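Local coordinates for putative branched-chain amino acid transport system substrate-binding protein (Rhodopseudomonas palustris, PDB 3TX6) that probably serves as the periplasmic solute-binding component of an ABC transporter, capturing aromatic acids related to p-coumaric acid for uptake, at residues I194-S199 and I219-G224. Sequence-based numbering, arbitrary orientation.
With ENO (3-(4-hydroxy-phenyl)pyruvic acid), chain D.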
ATOM      1  N   ILE A 194       1.313   9.618  19.569  1.00 23.34           N
ATOM      2  CA  ILE A 194       2.459   9.563  18.662  1.00 24.85           C
ATOM      3  C   ILE A 194       2.034   8.826  17.397  1.00 25.75           C
ATOM      4  O   ILE A 194       1.314   7.841  17.473  1.00 22.60           O
ATOM      5  CB  ILE A 194       3.665   8.855  19.287  1.00 25.74           C
ATOM      6  CG1 ILE A 194       4.262   9.721  20.399  1.00 23.27           C
ATOM      7  CG2 ILE A 194       4.764   8.564  18.252  1.00 26.06           C
ATOM      8  CD1 ILE A 194       5.185   8.986  21.335  1.00 25.93           C
ATOM      9  N   LEU A 195       2.457   9.358  16.253  1.00 22.33           N
ATOM     10  CA  LEU A 195       2.219   8.762  14.936  1.00 19.10           C
ATOM     11  C   LEU A 195       3.511   8.095  14.526  1.00 21.11           C
ATOM     12  O   LEU A 195       4.585   8.728  14.500  1.00 20.21           O
ATOM     13  CB  LEU A 195       1.818   9.783  13.848  1.00 19.03           C
ATOM     14  CG  LEU A 195       1.735   9.228  12.410  1.00 18.29           C
ATOM     15  CD1 LEU A 195       0.587   8.217  12.339  1.00 22.89           C
ATOM     16  CD2 LEU A 195       1.517  10.434  11.457  1.00 20.01           C
ATOM     17  N   VAL A 196       3.395   6.824  14.170  1.00 23.10           N
ATOM     18  CA  VAL A 196       4.565   6.072  13.697  1.00 20.43           C
ATOM     19  C   VAL A 196       4.458   5.974  12.175  1.00 19.51           C
ATOM     20  O   VAL A 196       3.470   5.452  11.695  1.00 21.55           O
ATOM     21  CB  VAL A 196       4.613   4.664  14.318  1.00 21.74           C
ATOM     22  CG1 VAL A 196       5.764   3.880  13.749  1.00 24.30           C
ATOM     23  CG2 VAL A 196       4.684   4.730  15.847  1.00 24.24           C
ATOM     24  N   GLY A 197       5.463   6.497  11.442  1.00 19.42           N
ATOM     25  CA  GLY A 197       5.534   6.479   9.940  1.00 23.72           C
ATOM     26  C   GLY A 197       6.533   5.436   9.426  1.00 21.40           C
ATOM     27  O   GLY A 197       7.681   5.722   9.073  1.00 21.68           O
ATOM     28  N   ALA A 198       6.092   4.189   9.418  1.00 19.41           N
ATOM     29  CA  ALA A 198       6.974   3.112   9.075  1.00 19.97           C
ATOM     30  C   ALA A 198       6.094   1.980   8.510  1.00 19.18           C
ATOM     31  O   ALA A 198       4.915   2.186   8.221  1.00 19.43           O
ATOM     32  CB  ALA A 198       7.779   2.696  10.301  1.00 19.70           C
ATOM     33  N   SER A 199       6.673   0.796   8.330  1.00 19.64           N
ATOM     34  CA  SER A 199       5.966  -0.322   7.704  1.00 20.09           C
ATOM     35  C   SER A 199       6.619  -1.611   8.157  1.00 24.03           C
ATOM     36  O   SER A 199       7.759  -1.613   8.610  1.00 25.84           O
ATOM     37  CB  SER A 199       6.033  -0.223   6.192  1.00 21.42           C
ATOM     38  OG  SER A 199       7.369  -0.280   5.735  1.00 21.98           O
ATOM     39  N   ILE A 219      -1.239   5.562  20.461  1.00 25.53           N
ATOM     40  CA  ILE A 219      -0.287   5.371  19.320  1.00 24.19           C
ATOM     41  C   ILE A 219      -1.029   5.010  18.045  1.00 24.66           C
ATOM     42  O   ILE A 219      -2.024   4.194  18.055  1.00 21.89           O
ATOM     43  CB  ILE A 219       0.738   4.251  19.607  1.00 23.33           C
ATOM     44  CG1 ILE A 219       1.546   4.570  20.863  1.00 26.20           C
ATOM     45  CG2 ILE A 219       1.666   4.008  18.393  1.00 26.00           C
ATOM     46  CD1 ILE A 219       2.416   3.395  21.363  1.00 30.65           C
ATOM     47  N   TYR A 220      -0.598   5.683  16.970  1.00 20.98           N
ATOM     48  CA  TYR A 220      -1.237   5.582  15.683  1.00 23.59           C
ATOM     49  C   TYR A 220      -0.246   5.022  14.680  1.00 23.80           C
ATOM     50  O   TYR A 220       0.959   5.388  14.658  1.00 20.33           O
ATOM     51  CB  TYR A 220      -1.756   6.966  15.235  1.00 21.13           C
ATOM     52  CG  TYR A 220      -2.958   7.479  16.051  1.00 18.91           C
ATOM     53  CD1 TYR A 220      -2.818   8.044  17.343  1.00 24.42           C
ATOM     54  CD2 TYR A 220      -4.221   7.381  15.543  1.00 21.83           C
ATOM     55  CE1 TYR A 220      -3.943   8.447  18.075  1.00 22.43           C
ATOM     56  CE2 TYR A 220      -5.346   7.806  16.274  1.00 22.77           C
ATOM     57  CZ  TYR A 220      -5.203   8.337  17.543  1.00 22.24           C
ATOM     58  OH  TYR A 220      -6.354   8.765  18.222  1.00 24.78           O
ATOM     59  N   GLN A 221      -0.763   4.115  13.860  1.00 20.31           N
ATOM     60  CA  GLN A 221       0.064   3.410  12.872  1.00 19.73           C
ATOM     61  C   GLN A 221      -0.501   3.651  11.498  1.00 16.80           C
ATOM     62  O   GLN A 221      -1.752   3.752  11.330  1.00 18.21           O
ATOM     63  CB  GLN A 221       0.165   1.890  13.128  1.00 20.90           C
ATOM     64  CG  GLN A 221       0.961   1.482  14.360  1.00 20.09           C
ATOM     65  CD  GLN A 221       2.467   1.513  14.163  1.00 19.91           C
ATOM     66  OE1 GLN A 221       2.942   1.577  13.021  1.00 25.72           O
ATOM     67  NE2 GLN A 221       3.238   1.410  15.253  1.00 23.25           N
ATOM     68  N   THR A 222       0.417   3.681  10.515  1.00 19.43           N
ATOM     69  CA  THR A 222       0.024   3.770   9.124  1.00 19.08           C
ATOM     70  C   THR A 222      -0.388   2.437   8.520  1.00 18.87           C
ATOM     71  O   THR A 222      -0.250   1.385   9.133  1.00 20.71           O
ATOM     72  CB  THR A 222       1.173   4.327   8.262  1.00 16.15           C
ATOM     73  OG1 THR A 222       2.222   3.355   8.064  1.00 18.95           O
ATOM     74  CG2 THR A 222       1.768   5.624   8.853  1.00 19.49           C
ATOM     75  N   HIS A 223      -0.885   2.508   7.284  1.00 18.84           N
ATOM     76  CA  HIS A 223      -1.334   1.326   6.567  1.00 16.89           C
ATOM     77  C   HIS A 223      -0.179   0.427   6.147  1.00 17.67           C
ATOM     78  O   HIS A 223      -0.409  -0.710   5.773  1.00 17.32           O
ATOM     79  CB  HIS A 223      -2.289   1.646   5.418  1.00 17.51           C
ATOM     80  CG  HIS A 223      -1.788   2.687   4.420  1.00 17.18           C
ATOM     81  ND1 HIS A 223      -1.050   3.772   4.763  1.00 16.99           N
ATOM     82  CD2 HIS A 223      -2.108   2.842   3.068  1.00 14.74           C
ATOM     83  CE1 HIS A 223      -0.859   4.527   3.627  1.00 14.81           C
ATOM     84  NE2 HIS A 223      -1.503   3.949   2.619  1.00 16.47           N
ATOM     85  N   GLY A 224       1.059   0.927   6.255  1.00 18.13           N
ATOM     86  CA  GLY A 224       2.254   0.096   6.111  1.00 19.13           C
ATOM     87  C   GLY A 224       2.413  -0.952   7.187  1.00 21.33           C
ATOM     88  O   GLY A 224       3.260  -1.868   7.019  1.00 21.38           O
TER
HETATM   89  O4  ENO D 386       5.436   2.185   0.968  1.00 19.20           O
HETATM   90  C9  ENO D 386       3.129  -0.290   1.400  1.00 16.67           C
HETATM   91  C8  ENO D 386       1.802  -0.472   1.071  1.00 17.51           C
HETATM   92  C7  ENO D 386       0.787   0.231   1.740  1.00 17.59           C
HETATM   93  C6  ENO D 386       1.154   1.183   2.672  1.00 16.77           C
HETATM   94  C5  ENO D 386       2.488   1.364   3.028  1.00 18.95           C
HETATM   95  C4  ENO D 386       3.501   0.635   2.381  1.00 16.72           C
HETATM   96  O3  ENO D 386      -0.530   0.027   1.351  1.00 25.70           O
HETATM   97  C3  ENO D 386       4.938   0.769   2.800  1.00 20.31           C
HETATM   98  C2  ENO D 386       5.824   1.673   2.032  1.00 19.53           C
HETATM   99  C1  ENO D 386       7.191   1.827   2.507  1.00 19.53           C
HETATM  100  O2  ENO D 386       7.961   2.545   1.835  1.00 18.36           O
HETATM  101  O1  ENO D 386       7.580   1.257   3.570  1.00 20.01           O
HETATM  102  O   HOH W   1       3.255   3.066  10.692  1.00 21.82           O
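Tyr220 is gripped through its backbone by the parallel strand 194-197: its N donates to Ile194 O (2.9 Å), and its O accepts from Val196 N. Beyond this pair the strands separate, and a water takes over, lying 2.6 Å from Val196 O, bonded also to Gln221 OE1 and accepting from Thr222 N. On the sheet face of Ile194 and Ile219, Val196 lies alongside the Gln221 amide, its CB 3.7 Å from Gln221 NE2 (held by Ala203 O and Gln207), and Val196 CG2 meets Ile219 CG2. On the face of Leu195 and Tyr220, Leu195 CD1 reaches Tyr220 CB. Thr222 OG1 sits between the backbone N and the carbonyl carbon (chi1 74°) and accepts from Gly224 N, closing an ST turn, with Tyr147 OH a further partner, while Thr222 CG2 packs 3.3 Å from Val196 O. A valine in place of Thr222 would probably leave Gly224 N and Tyr147 without this oxygen and free the turn to shift. Ser199 OG donates to O1 of 3-(4-hydroxy-phenyl)pyruvic acid (2.7 Å), whose C6 lies over the His223 ring centre. In this beta-alpha-beta unit, helix 200-213 packs on Ile194, Val196 and Ile219; helix 119-130 lies against Leu195 and Tyr220, and strand 137-143 flanks strand 193-197.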